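PDB 5H0Q: lipid binding protein from Grifola frondosa, which apparently binds lipid domains that contain both sphingomyelin and cholesterol, and serves as a probe for them. Local coordinates for residues A[59-64]-A[112-117]; A[63-68]-A[92-97]; A[70-75]-A[121-126]; A[82-87]-A[103-108]; A[127-132]-A[153-158]. All coordinates share one frame; numbering follows the deposited sequence.

Contact 1 of 5, residues A[59-64]-A[112-117]; sequences VCVLVR and VGSAGC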
# COMPACT_ATOMS: atom_id res chain seq x y z
N VAL A 59 14.45 12.78 3.57
CA VAL A 59 13.02 12.58 3.77
C VAL A 59 12.61 11.48 2.82
O VAL A 59 12.91 11.55 1.62
CB VAL A 59 12.20 13.85 3.48
CG1 VAL A 59 10.72 13.56 3.62
CG2 VAL A 59 12.59 14.96 4.42
N CYS A 60 11.97 10.45 3.35
CA CYS A 60 11.47 9.37 2.51
C CYS A 60 10.35 8.64 3.21
O CYS A 60 10.05 8.88 4.38
CB CYS A 60 12.58 8.38 2.18
SG CYS A 60 13.13 7.40 3.63
N VAL A 61 9.76 7.71 2.48
CA VAL A 61 8.83 6.76 3.06
C VAL A 61 9.29 5.37 2.64
O VAL A 61 9.72 5.16 1.50
CB VAL A 61 7.36 6.99 2.63
CG1 VAL A 61 6.84 8.28 3.25
CG2 VAL A 61 7.21 7.02 1.08
N LEU A 62 9.20 4.45 3.57
CA LEU A 62 9.57 3.05 3.36
C LEU A 62 8.24 2.29 3.42
O LEU A 62 7.71 2.05 4.50
CB LEU A 62 10.53 2.53 4.42
CG LEU A 62 11.97 3.05 4.57
CD1 LEU A 62 12.60 3.40 3.25
CD2 LEU A 62 11.98 4.24 5.50
N VAL A 63 7.69 1.96 2.25
CA VAL A 63 6.29 1.54 2.15
C VAL A 63 6.22 0.03 2.06
O VAL A 63 6.88 -0.57 1.19
CB VAL A 63 5.60 2.14 0.92
CG1 VAL A 63 4.15 1.65 0.86
CG2 VAL A 63 5.65 3.65 0.97
N ARG A 64 5.43 -0.59 2.94
CA ARG A 64 5.07 -2.00 2.78
C ARG A 64 3.57 -2.08 2.51
O ARG A 64 2.78 -1.37 3.14
CB ARG A 64 5.47 -2.83 3.99
CG ARG A 64 4.79 -2.53 5.32
CD ARG A 64 5.26 -3.54 6.39
NE ARG A 64 4.53 -3.39 7.64
CZ ARG A 64 4.92 -2.71 8.70
NH1 ARG A 64 6.11 -2.10 8.73
NH2 ARG A 64 4.12 -2.65 9.75
N VAL A 112 12.73 19.79 0.12
CA VAL A 112 11.36 19.43 -0.21
C VAL A 112 11.18 18.00 0.28
O VAL A 112 12.15 17.26 0.44
CB VAL A 112 11.11 19.54 -1.72
CG1 VAL A 112 9.70 19.12 -2.08
CG2 VAL A 112 11.40 20.97 -2.19
N GLY A 113 9.93 17.62 0.53
CA GLY A 113 9.62 16.30 1.07
C GLY A 113 9.28 15.26 0.03
O GLY A 113 9.60 15.40 -1.16
N SER A 114 8.64 14.19 0.49
CA SER A 114 8.26 13.05 -0.33
C SER A 114 6.73 13.00 -0.36
O SER A 114 6.10 12.94 0.70
CB SER A 114 8.82 11.76 0.24
OG SER A 114 8.11 10.64 -0.21
N ALA A 115 6.15 13.02 -1.57
CA ALA A 115 4.71 12.94 -1.71
C ALA A 115 4.38 12.18 -2.99
O ALA A 115 4.93 12.49 -4.05
CB ALA A 115 4.09 14.33 -1.74
N GLY A 116 3.52 11.18 -2.89
CA GLY A 116 3.22 10.37 -4.06
C GLY A 116 2.09 9.42 -3.78
O GLY A 116 1.48 9.45 -2.71
N CYS A 117 1.83 8.54 -4.75
CA CYS A 117 0.78 7.55 -4.57
C CYS A 117 0.97 6.39 -5.52
O CYS A 117 1.71 6.48 -6.51
CB CYS A 117 -0.59 8.19 -4.76
SG CYS A 117 -0.96 8.60 -6.51
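Ser114 sits between Val59, just before strand 60-68, and Val61 within it, and meets each of them through a different atom. Val59 brings its CG1 methyl to the backbone: CG1 lies 3.8 Å from Ser114 N and 3.9 Å from Gly113 CA, so it rests on the peptide that leads into the strand beginning at Ser114. That methyl is anti to the backbone N (chi1 177°). Val61, whose CB also points toward the 112-117 segment, brings CG2 to 3.9 Å from Ser114 OG. Between these two, Cys60 turns its side chain away and contributes main chain instead, with Cys60 CA at 4.2 Å from Ser114 CB. Val59 CA to Gly113 CA is 5.7 Å and Cys60 CA to Ser114 CA is 5.6 Å, and the contact between the segments is made by van der Waals approaches. The arrangement is that of a beta sandwich at one end of its interior: strand 60-68 belongs to the mixed sheet, strand 114-121 to the five-stranded antiparallel one, and side chains rather than a shared hydrogen-bond network join them. Outside this first shell, Ser114 OG is hydrogen-bonded to His104 ND1 and more weakly to Trp132 NE1, which fixes the hydroxyl while the Val61 methyl lies beside it. Backbone bonds from Val59 to Lys106 and from Val61 to His104 hold the first segment against strand 99-105. On its far side, Cys60 packs on Tyr55 of helix 41-55, and Val59 N is bonded to the hydroxyl of that same tyrosine.

Contact 2 of 5, residues A[63-68]-A[92-97]; sequences VRVYNA and KRIGNG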
# COMPACT_ATOMS: atom_id res chain seq x y z
N VAL A 63 7.69 1.96 2.25
CA VAL A 63 6.29 1.54 2.15
C VAL A 63 6.22 0.03 2.06
O VAL A 63 6.88 -0.57 1.19
CB VAL A 63 5.60 2.14 0.92
CG1 VAL A 63 4.15 1.65 0.86
CG2 VAL A 63 5.65 3.65 0.97
N ARG A 64 5.43 -0.59 2.94
CA ARG A 64 5.07 -2.00 2.78
C ARG A 64 3.57 -2.08 2.51
O ARG A 64 2.78 -1.37 3.14
CB ARG A 64 5.47 -2.83 3.99
CG ARG A 64 4.79 -2.53 5.32
CD ARG A 64 5.26 -3.54 6.39
NE ARG A 64 4.53 -3.39 7.64
CZ ARG A 64 4.92 -2.71 8.70
NH1 ARG A 64 6.11 -2.10 8.73
NH2 ARG A 64 4.12 -2.65 9.75
N VAL A 65 3.18 -2.98 1.62
CA VAL A 65 1.80 -3.13 1.17
C VAL A 65 1.42 -4.59 1.32
O VAL A 65 2.11 -5.45 0.77
CB VAL A 65 1.65 -2.72 -0.31
CG1 VAL A 65 0.22 -2.92 -0.76
CG2 VAL A 65 2.15 -1.32 -0.53
N TYR A 66 0.30 -4.88 2.01
CA TYR A 66 -0.19 -6.24 2.17
C TYR A 66 -1.55 -6.34 1.51
O TYR A 66 -2.47 -5.58 1.84
CB TYR A 66 -0.31 -6.66 3.64
CG TYR A 66 -0.61 -8.12 3.82
CD1 TYR A 66 0.26 -9.08 3.33
CD2 TYR A 66 -1.77 -8.55 4.47
CE1 TYR A 66 0.01 -10.43 3.52
CE2 TYR A 66 -2.02 -9.89 4.65
CZ TYR A 66 -1.14 -10.82 4.16
OH TYR A 66 -1.35 -12.15 4.34
N ASN A 67 -1.69 -7.31 0.60
CA ASN A 67 -2.97 -7.56 -0.08
C ASN A 67 -3.67 -8.72 0.60
O ASN A 67 -3.24 -9.87 0.48
CB ASN A 67 -2.73 -7.86 -1.56
CG ASN A 67 -4.02 -8.24 -2.28
OD1 ASN A 67 -5.10 -8.01 -1.76
ND2 ASN A 67 -3.89 -8.87 -3.43
N ALA A 68 -4.76 -8.41 1.32
CA ALA A 68 -5.64 -9.40 1.92
C ALA A 68 -7.06 -9.28 1.37
O ALA A 68 -8.02 -9.53 2.09
CB ALA A 68 -5.66 -9.24 3.44
N LYS A 92 4.14 -5.25 -10.38
CA LYS A 92 2.90 -4.93 -11.07
C LYS A 92 1.71 -5.71 -10.52
O LYS A 92 0.57 -5.26 -10.66
CB LYS A 92 3.05 -5.22 -12.57
CG LYS A 92 2.96 -3.99 -13.46
CD LYS A 92 1.53 -3.51 -13.62
CE LYS A 92 0.97 -3.86 -15.00
NZ LYS A 92 1.02 -5.32 -15.30
N ARG A 93 1.95 -6.87 -9.92
CA ARG A 93 0.87 -7.76 -9.49
C ARG A 93 1.21 -8.29 -8.11
O ARG A 93 2.28 -8.90 -7.93
CB ARG A 93 0.69 -8.92 -10.47
CG ARG A 93 -0.46 -9.87 -10.09
CD ARG A 93 -0.37 -11.16 -10.86
NE ARG A 93 -1.48 -12.09 -10.57
CZ ARG A 93 -1.51 -12.94 -9.55
NH1 ARG A 93 -0.49 -12.98 -8.70
NH2 ARG A 93 -2.54 -13.75 -9.38
N ILE A 94 0.32 -8.09 -7.16
CA ILE A 94 0.48 -8.56 -5.80
C ILE A 94 -0.63 -9.57 -5.51
O ILE A 94 -1.82 -9.20 -5.53
CB ILE A 94 0.45 -7.41 -4.78
CG1 ILE A 94 1.43 -6.28 -5.17
CG2 ILE A 94 0.74 -7.97 -3.40
CD1 ILE A 94 1.24 -5.06 -4.39
N GLY A 95 -0.27 -10.82 -5.27
CA GLY A 95 -1.29 -11.80 -4.95
C GLY A 95 -1.88 -11.59 -3.58
O GLY A 95 -1.30 -10.93 -2.70
N ASN A 96 -3.06 -12.17 -3.37
CA ASN A 96 -3.62 -12.21 -2.04
C ASN A 96 -2.61 -12.92 -1.14
O ASN A 96 -2.05 -13.95 -1.54
CB ASN A 96 -4.95 -12.96 -2.09
CG ASN A 96 -5.66 -13.01 -0.78
OD1 ASN A 96 -5.91 -11.99 -0.16
ND2 ASN A 96 -6.00 -14.21 -0.35
N GLY A 97 -2.39 -12.39 0.06
CA GLY A 97 -1.39 -12.95 0.96
C GLY A 97 0.03 -12.52 0.69
O GLY A 97 0.94 -13.00 1.39
O HOH W 1 0.93 -13.90 3.94
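The Tyr66 ring meets Gly97 obliquely, with CE1 3.5 Å from Gly97 O, while the Asn67 amide reaches the 94-96 backbone. Asn67 CG is anti to the backbone N (chi1 176°), which carries it toward the loop; ND2 donates to Ile94 O over 3.0 Å. The acceptor lies 13° out of the Asn67 amide plane, whereas the donor stands well above the carbonyl plane of Ile94. At the root of the side chain, Asn67 CB touches Ile94 CG2 at 3.9 Å; Val65 CG1 adds a looser apolar approach to Ile94 CD1. The backbone supplies the second bond, Gly97 N to Asn67 O at 2.7 Å, with the donor nearly along the C=O axis (176°). Gly97 has a positive phi that favours glycine. A water lies 2.9 Å from Tyr66 OH and 2.7 Å from Gly97 O, placed to bridge them; Tyr66 OH is also hydrogen-bonded to Ala33 O of helix 26-35. Asn96 OD1, 3.3 Å from Ala68 C, accepts from Gly70 N, and Asn96 ND2 reaches Ile7 O and Met29 O. Asn67 OD1 bonds Thr69 OG1, and Asn67 ND2 also donates to Gly71 O. Two hydrogen bonds, both from Asn67, thus tie strand to loop, while partners outside the segments complete the buried amides.

Contact 3 of 5, residues A[70-75]-A[121-126]; sequences GGPITA and GTTDNL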
# COMPACT_ATOMS: atom_id res chain seq x y z
N GLY A 70 -8.44 -11.10 -0.98
CA GLY A 70 -8.93 -12.36 -1.44
C GLY A 70 -8.68 -12.62 -2.91
O GLY A 70 -9.06 -13.69 -3.41
N GLY A 71 -8.10 -11.68 -3.62
CA GLY A 71 -7.70 -11.87 -5.00
C GLY A 71 -6.54 -10.95 -5.32
O GLY A 71 -6.11 -10.14 -4.48
N PRO A 72 -5.99 -11.08 -6.53
CA PRO A 72 -4.80 -10.29 -6.87
C PRO A 72 -5.13 -8.84 -7.15
O PRO A 72 -6.22 -8.50 -7.65
CB PRO A 72 -4.28 -10.97 -8.13
CG PRO A 72 -5.51 -11.57 -8.76
CD PRO A 72 -6.36 -12.01 -7.61
N ILE A 73 -4.17 -7.97 -6.88
CA ILE A 73 -4.30 -6.56 -7.24
C ILE A 73 -3.17 -6.21 -8.19
O ILE A 73 -2.10 -6.83 -8.14
CB ILE A 73 -4.31 -5.63 -6.00
CG1 ILE A 73 -2.99 -5.72 -5.22
CG2 ILE A 73 -5.51 -5.97 -5.11
CD1 ILE A 73 -2.94 -4.88 -3.95
N THR A 74 -3.42 -5.26 -9.09
CA THR A 74 -2.49 -4.86 -10.13
C THR A 74 -2.23 -3.37 -10.03
O THR A 74 -3.17 -2.58 -9.92
CB THR A 74 -3.03 -5.23 -11.51
OG1 THR A 74 -3.18 -6.65 -11.58
CG2 THR A 74 -2.10 -4.76 -12.62
N ALA A 75 -0.95 -2.97 -10.09
CA ALA A 75 -0.58 -1.56 -10.04
C ALA A 75 -1.08 -0.89 -11.32
O ALA A 75 -0.77 -1.34 -12.43
CB ALA A 75 0.93 -1.39 -9.91
N GLY A 121 -5.57 -1.81 -8.75
CA GLY A 121 -6.87 -2.29 -9.19
C GLY A 121 -7.15 -3.69 -8.67
O GLY A 121 -6.26 -4.53 -8.61
N THR A 122 -8.42 -3.95 -8.37
CA THR A 122 -8.88 -5.26 -7.93
C THR A 122 -9.61 -5.98 -9.04
O THR A 122 -9.98 -5.39 -10.06
CB THR A 122 -9.80 -5.13 -6.71
OG1 THR A 122 -11.06 -4.54 -7.13
CG2 THR A 122 -9.14 -4.31 -5.59
N THR A 123 -9.89 -7.25 -8.81
CA THR A 123 -10.58 -8.05 -9.81
C THR A 123 -12.05 -7.69 -9.92
O THR A 123 -12.67 -7.98 -10.95
CB THR A 123 -10.46 -9.55 -9.48
OG1 THR A 123 -10.83 -9.76 -8.12
CG2 THR A 123 -9.04 -10.02 -9.70
N ASP A 124 -12.63 -7.09 -8.87
CA ASP A 124 -14.01 -6.63 -8.93
C ASP A 124 -14.10 -5.15 -9.28
O ASP A 124 -15.10 -4.49 -8.97
CB ASP A 124 -14.75 -6.93 -7.62
CG ASP A 124 -14.03 -6.45 -6.39
OD1 ASP A 124 -12.84 -6.10 -6.49
OD2 ASP A 124 -14.65 -6.46 -5.31
N ASN A 125 -13.07 -4.63 -9.96
CA ASN A 125 -13.16 -3.36 -10.69
C ASN A 125 -13.29 -2.18 -9.73
O ASN A 125 -14.04 -1.23 -10.00
CB ASN A 125 -14.31 -3.36 -11.70
CG ASN A 125 -14.01 -4.23 -12.89
OD1 ASN A 125 -12.92 -4.17 -13.45
ND2 ASN A 125 -14.97 -5.06 -13.28
N LEU A 126 -12.52 -2.26 -8.64
CA LEU A 126 -12.25 -1.16 -7.74
C LEU A 126 -10.80 -0.74 -7.88
O LEU A 126 -9.93 -1.55 -8.24
CB LEU A 126 -12.54 -1.56 -6.27
CG LEU A 126 -13.99 -1.96 -6.00
CD1 LEU A 126 -14.17 -2.30 -4.55
CD2 LEU A 126 -14.98 -0.88 -6.42
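Thr74 and Gly121 form an antiparallel hydrogen-bonded pair, their CA atoms 5.2 Å apart. Thr74 N donates to Gly121 O at 3.0 Å, in the plane of that carbonyl, and Gly121 N returns a bond to Thr74 O at 2.8 Å with an almost straight N-H...O angle of 172°. One residue earlier, Ile73 CA comes within 3.1 Å of the same Gly121 O, a CA-H...O contact that gives this oxygen a second neighbour. Beyond the pair the second segment bends away through a type I turn from Thr122 to Asn125, whose Asn125 N reaches Thr122 O, while Thr122 N bonds to Leu126 O and brings the chain back.

Two side-chain contacts continue from one end of the pair. Ile73 CG2 meets Thr122 CG2 at 4.0 Å, the two side chains crossing obliquely. Pro72 and Thr123 cross at about a right angle, with Thr123 CG2 3.9 Å from Pro72 CD. The Thr122 hydroxyl is turned into the loop instead: its OG1 lies between backbone N and carbonyl carbon (chi1 70°) and accepts from Leu126 N at 3.1 Å. The carboxylate of Asp124 borders this hydroxyl and forms a salt bridge through OD2 with Arg202.

In the fold, this is the point where strand 73-80 runs beside the last residue of strand 114-121, just before the loop of the hairpin that leads to strand 126-134. On its other edge strand 73-80 pairs with strand 93-94, through backbone bonds of Ile73 to Ile94 and of Ala75 to Lys92. Asp124 of the loop and Leu126 at the start of strand 126-134 both touch Val182 of strand 182-188.

Contact 4 of 5, residues A[82-87]-A[103-108]; sequences RGHFGA and IHTKSA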
# COMPACT_ATOMS: atom_id res chain seq x y z
N ARG A 82 5.96 15.04 -5.14
CA ARG A 82 7.24 15.62 -4.76
C ARG A 82 8.19 14.46 -4.55
O ARG A 82 7.83 13.50 -3.87
CB ARG A 82 7.13 16.43 -3.46
CG ARG A 82 6.11 17.51 -3.51
CD ARG A 82 5.99 18.25 -2.20
NE ARG A 82 4.92 19.23 -2.28
CZ ARG A 82 3.75 19.14 -1.65
NH1 ARG A 82 3.48 18.14 -0.83
NH2 ARG A 82 2.84 20.08 -1.83
N GLY A 83 9.38 14.52 -5.14
CA GLY A 83 10.34 13.46 -4.99
C GLY A 83 10.23 12.43 -6.11
O GLY A 83 9.75 12.72 -7.20
N HIS A 84 10.69 11.22 -5.81
CA HIS A 84 10.78 10.19 -6.83
C HIS A 84 10.84 8.83 -6.16
O HIS A 84 11.19 8.70 -4.98
CB HIS A 84 11.97 10.41 -7.77
CG HIS A 84 13.31 10.27 -7.11
ND1 HIS A 84 13.86 11.25 -6.31
CD2 HIS A 84 14.22 9.27 -7.16
CE1 HIS A 84 15.05 10.86 -5.89
NE2 HIS A 84 15.29 9.66 -6.39
N PHE A 85 10.47 7.82 -6.93
CA PHE A 85 10.58 6.44 -6.50
C PHE A 85 12.03 5.98 -6.52
O PHE A 85 12.89 6.54 -7.20
CB PHE A 85 9.73 5.54 -7.41
CG PHE A 85 8.25 5.69 -7.19
CD1 PHE A 85 7.61 4.92 -6.24
CD2 PHE A 85 7.51 6.63 -7.90
CE1 PHE A 85 6.25 5.06 -6.00
CE2 PHE A 85 6.14 6.78 -7.67
CZ PHE A 85 5.52 5.99 -6.73
N GLY A 86 12.29 4.94 -5.75
CA GLY A 86 13.58 4.29 -5.79
C GLY A 86 13.86 3.69 -7.15
O GLY A 86 13.00 3.58 -8.02
N ALA A 87 15.12 3.26 -7.32
CA ALA A 87 15.57 2.75 -8.62
C ALA A 87 14.89 1.44 -8.98
O ALA A 87 14.56 1.21 -10.15
CB ALA A 87 17.09 2.58 -8.60
N ILE A 103 10.63 2.14 -1.72
CA ILE A 103 10.96 3.43 -1.14
C ILE A 103 10.51 4.53 -2.09
O ILE A 103 10.53 4.39 -3.31
CB ILE A 103 12.48 3.51 -0.83
CG1 ILE A 103 12.80 4.81 -0.09
CG2 ILE A 103 13.32 3.43 -2.08
CD1 ILE A 103 14.23 4.90 0.43
N HIS A 104 10.12 5.64 -1.50
CA HIS A 104 9.93 6.89 -2.22
C HIS A 104 10.65 7.97 -1.44
O HIS A 104 10.49 8.04 -0.22
CB HIS A 104 8.44 7.21 -2.38
CG HIS A 104 8.16 8.27 -3.39
ND1 HIS A 104 8.13 9.61 -3.08
CD2 HIS A 104 7.89 8.18 -4.72
CE1 HIS A 104 7.83 10.30 -4.17
NE2 HIS A 104 7.69 9.46 -5.18
N THR A 105 11.44 8.79 -2.11
CA THR A 105 12.28 9.76 -1.43
C THR A 105 12.06 11.15 -2.00
O THR A 105 11.56 11.32 -3.11
CB THR A 105 13.78 9.44 -1.55
OG1 THR A 105 14.25 9.78 -2.86
CG2 THR A 105 14.04 7.99 -1.29
N LYS A 106 12.49 12.14 -1.23
CA LYS A 106 12.53 13.50 -1.74
C LYS A 106 13.53 13.57 -2.89
O LYS A 106 14.33 12.65 -3.11
CB LYS A 106 12.91 14.48 -0.64
CG LYS A 106 14.39 14.35 -0.21
CD LYS A 106 14.73 15.38 0.87
CE LYS A 106 16.23 15.48 1.10
NZ LYS A 106 16.90 16.04 -0.09
N SER A 107 13.49 14.69 -3.59
CA SER A 107 14.44 14.90 -4.67
C SER A 107 15.83 15.13 -4.07
O SER A 107 15.97 15.78 -3.04
CB SER A 107 14.03 16.10 -5.51
OG SER A 107 12.76 15.87 -6.11
N ALA A 108 16.84 14.60 -4.75
CA ALA A 108 18.21 14.74 -4.28
C ALA A 108 18.56 16.20 -4.05
O ALA A 108 18.30 17.07 -4.90
CB ALA A 108 19.16 14.10 -5.29
O HOH W 2 10.33 17.62 -5.66
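Three backbone hydrogen bonds link His84 and Gly86 to Thr105 and Ile103. His84 and Thr105 form the antiparallel hydrogen-bonded pair: His84 N donates to Thr105 O at 2.8 Å, and Thr105 N to His84 O at 2.9 Å. Gly86 N then reaches Ile103 O, from above the plane of that carbonyl. Phe85 and His104 form the adjoining non-hydrogen-bonded pair, with both rings on the same face of the sheet.

The aromatic contact is a T-shaped one. His104 presents its edge to Phe85: CD2 stands 3.4 Å above the phenyl plane, over its centre, and the ring planes are 84° apart. The imidazole is itself covered on one face by His84 O, while Arg82 O lies in its plane at the edge, 3.2 Å from His104 CE1. Ser80 OG is hydrogen-bonded to His104 NE2 and, with the serine already held at ND1, fixes the ring's rotation. On the sheet's other face, His84 CE1 lies 3.3 Å from Thr105 OG1, which sits over one face of the His84 ring and donates to Lys106 O.

The chain changes sheets here: Arg82 still bonds backbone to backbone with Ala115 of the antiparallel sheet, whereas His84 already pairs with strand 99-105 of the mixed sheet. The crossing is made at Gly83, whose phi of 93° suits glycine and whose CA lies 3.1 Å from Thr105 O, a CA-H...O contact leaving little room for a side chain.

Solvent supplies a further polar link, one water accepting from Gly83 N and also bonded to Ser107 OG. Ile103 CG2, meanwhile, packs 3.8 Å from Gly86 CA.

Contact 5 of 5, residues A[127-132]-A[153-158]; sequences DIFSGW and HWWKNG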
# COMPACT_ATOMS: atom_id res chain seq x y z
N ASP A 127 -10.54 0.53 -7.64
CA ASP A 127 -9.19 1.04 -7.55
C ASP A 127 -8.96 1.54 -6.14
O ASP A 127 -9.84 2.16 -5.53
CB ASP A 127 -8.93 2.18 -8.54
CG ASP A 127 -8.63 1.69 -9.94
OD1 ASP A 127 -8.42 0.48 -10.12
OD2 ASP A 127 -8.59 2.52 -10.86
N ILE A 128 -7.75 1.29 -5.63
CA ILE A 128 -7.38 1.70 -4.30
C ILE A 128 -6.26 2.71 -4.43
O ILE A 128 -5.15 2.34 -4.82
CB ILE A 128 -6.93 0.52 -3.44
CG1 ILE A 128 -7.99 -0.56 -3.39
CG2 ILE A 128 -6.61 1.04 -2.04
CD1 ILE A 128 -7.52 -1.88 -2.82
N PHE A 129 -6.53 3.96 -4.05
CA PHE A 129 -5.52 5.00 -3.98
C PHE A 129 -4.77 4.89 -2.66
O PHE A 129 -5.39 4.88 -1.59
CB PHE A 129 -6.20 6.36 -4.11
CG PHE A 129 -5.28 7.55 -3.98
CD1 PHE A 129 -4.87 7.98 -2.73
CD2 PHE A 129 -4.87 8.27 -5.09
CE1 PHE A 129 -4.04 9.09 -2.59
CE2 PHE A 129 -4.05 9.38 -4.96
CZ PHE A 129 -3.64 9.80 -3.70
N SER A 130 -3.44 4.80 -2.72
CA SER A 130 -2.61 4.76 -1.52
C SER A 130 -1.56 5.85 -1.64
O SER A 130 -0.65 5.75 -2.47
CB SER A 130 -1.98 3.39 -1.36
OG SER A 130 -2.98 2.40 -1.33
N GLY A 131 -1.70 6.88 -0.83
CA GLY A 131 -0.86 8.05 -0.94
C GLY A 131 -0.15 8.40 0.36
O GLY A 131 -0.62 8.09 1.45
N TRP A 132 0.96 9.09 0.20
CA TRP A 132 1.74 9.54 1.34
C TRP A 132 2.17 10.97 1.08
O TRP A 132 2.26 11.43 -0.06
CB TRP A 132 2.96 8.63 1.57
CG TRP A 132 3.84 8.56 0.34
CD1 TRP A 132 4.88 9.40 0.02
CD2 TRP A 132 3.68 7.67 -0.76
NE1 TRP A 132 5.40 9.04 -1.20
CE2 TRP A 132 4.67 8.00 -1.71
CE3 TRP A 132 2.80 6.62 -1.03
CZ2 TRP A 132 4.80 7.31 -2.91
CZ3 TRP A 132 2.95 5.92 -2.18
CH2 TRP A 132 3.92 6.28 -3.13
N HIS A 153 -11.43 5.89 -11.21
CA HIS A 153 -11.76 7.11 -10.49
C HIS A 153 -10.65 8.16 -10.61
O HIS A 153 -10.94 9.36 -10.72
CB HIS A 153 -12.03 6.78 -9.03
CG HIS A 153 -12.55 7.92 -8.23
ND1 HIS A 153 -11.73 8.88 -7.68
CD2 HIS A 153 -13.81 8.26 -7.88
CE1 HIS A 153 -12.46 9.76 -7.02
NE2 HIS A 153 -13.73 9.40 -7.12
N TRP A 154 -9.39 7.73 -10.57
CA TRP A 154 -8.27 8.65 -10.72
C TRP A 154 -7.79 8.51 -12.15
O TRP A 154 -7.64 7.38 -12.62
CB TRP A 154 -7.12 8.36 -9.71
CG TRP A 154 -7.63 8.56 -8.29
CD1 TRP A 154 -7.76 9.74 -7.63
CD2 TRP A 154 -8.20 7.55 -7.42
NE1 TRP A 154 -8.35 9.54 -6.41
CE2 TRP A 154 -8.62 8.21 -6.25
CE3 TRP A 154 -8.37 6.16 -7.53
CZ2 TRP A 154 -9.22 7.53 -5.19
CZ3 TRP A 154 -8.95 5.50 -6.47
CH2 TRP A 154 -9.39 6.18 -5.33
N TRP A 155 -7.53 9.61 -12.87
CA TRP A 155 -7.59 10.97 -12.37
C TRP A 155 -8.87 11.71 -12.76
O TRP A 155 -9.05 12.86 -12.41
CB TRP A 155 -6.38 11.76 -12.90
CG TRP A 155 -5.08 11.13 -12.54
CD1 TRP A 155 -4.22 10.48 -13.37
CD2 TRP A 155 -4.50 11.08 -11.24
NE1 TRP A 155 -3.14 10.02 -12.66
CE2 TRP A 155 -3.29 10.38 -11.35
CE3 TRP A 155 -4.89 11.56 -9.98
CZ2 TRP A 155 -2.46 10.15 -10.26
CZ3 TRP A 155 -4.07 11.32 -8.90
CH2 TRP A 155 -2.87 10.62 -9.05
N LYS A 156 -9.78 11.05 -13.47
CA LYS A 156 -10.91 11.79 -14.03
C LYS A 156 -11.81 12.37 -12.94
O LYS A 156 -12.30 13.50 -13.06
CB LYS A 156 -11.70 10.90 -14.99
CG LYS A 156 -12.31 9.68 -14.38
CD LYS A 156 -13.32 9.04 -15.33
CE LYS A 156 -13.73 7.66 -14.85
NZ LYS A 156 -14.78 7.06 -15.69
N ASN A 157 -12.03 11.63 -11.85
CA ASN A 157 -12.89 12.09 -10.76
C ASN A 157 -12.11 12.63 -9.58
O ASN A 157 -12.71 13.15 -8.63
CB ASN A 157 -13.80 10.95 -10.31
CG ASN A 157 -14.79 10.56 -11.39
OD1 ASN A 157 -15.16 11.38 -12.21
ND2 ASN A 157 -15.19 9.30 -11.39
N GLY A 158 -10.79 12.53 -9.62
CA GLY A 158 -9.93 13.11 -8.61
C GLY A 158 -8.60 13.49 -9.24
O GLY A 158 -7.76 12.63 -9.49
O HOH W 3 -8.07 5.14 -10.83
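Phe129 lays its CB over the Trp154 indole, a CH-pi contact in which CB is 3.5 Å from the centroid of the six-membered ring and 16° off its normal. The side chains cross at about a right angle. The phenyl ring itself, carried by a CG anti to the backbone N (chi1 177°), reaches the five-membered half of the indole obliquely, with planes at 39°, so this is neither a stack nor a T-shaped pair. The opposite face of the indole is occupied by His153 ND1, 3.5 Å above it, which leaves Trp154 sandwiched between the strand and its own preceding residue. At its edge the indole meets the main chain of Asp127: Trp154 CZ3 lies 3.6 Å from Asp127 O. Trp155 follows a cis peptide bond and sets one ring face over Trp154 CB, while its CZ3 comes 4.4 Å from Phe129 CE2, near the plane of the phenyl ring.

A water links the Asp127 carboxylate to the Trp154 backbone amide, donating to Asp127 OD2 over 2.7 Å and accepting from Trp154 N at 2.9 Å. The same carboxylate oxygen accepts from Gly152 N and forms a salt bridge with Lys76.

The short, weakly bonded helical turn about 153-156 rests on strand 126-134, which lies between strands 114-121 and 143-150 in the antiparallel sheet; Phe129 touches Val119 and Leu145 on them. Met163 of helix 160-169 touches Phe129, Trp154 and Trp155.

Contacts 1 and 4 lie closest, their centres about 7 Å apart, and backbone bonds from both segments of contact 1 run to contact 4. Contact 5 reaches this end through Trp132, whose N lies 3.0 Å from Gly116 O of contact 1 and whose CH2 is 3.9 Å from Phe85 CE1 of contact 4. At the other end of the sandwich, contacts 2 and 3 have centres about 10 Å apart, and contact 3 also touches contact 5, with Gly121 CA 3.3 Å from Asp127 OD1. Contacts 3 and 4 mark opposite ends, about 26 Å between centres. Strand 60-68, used by contacts 1 and 2 (centres about 18 Å apart), runs from one group to the other.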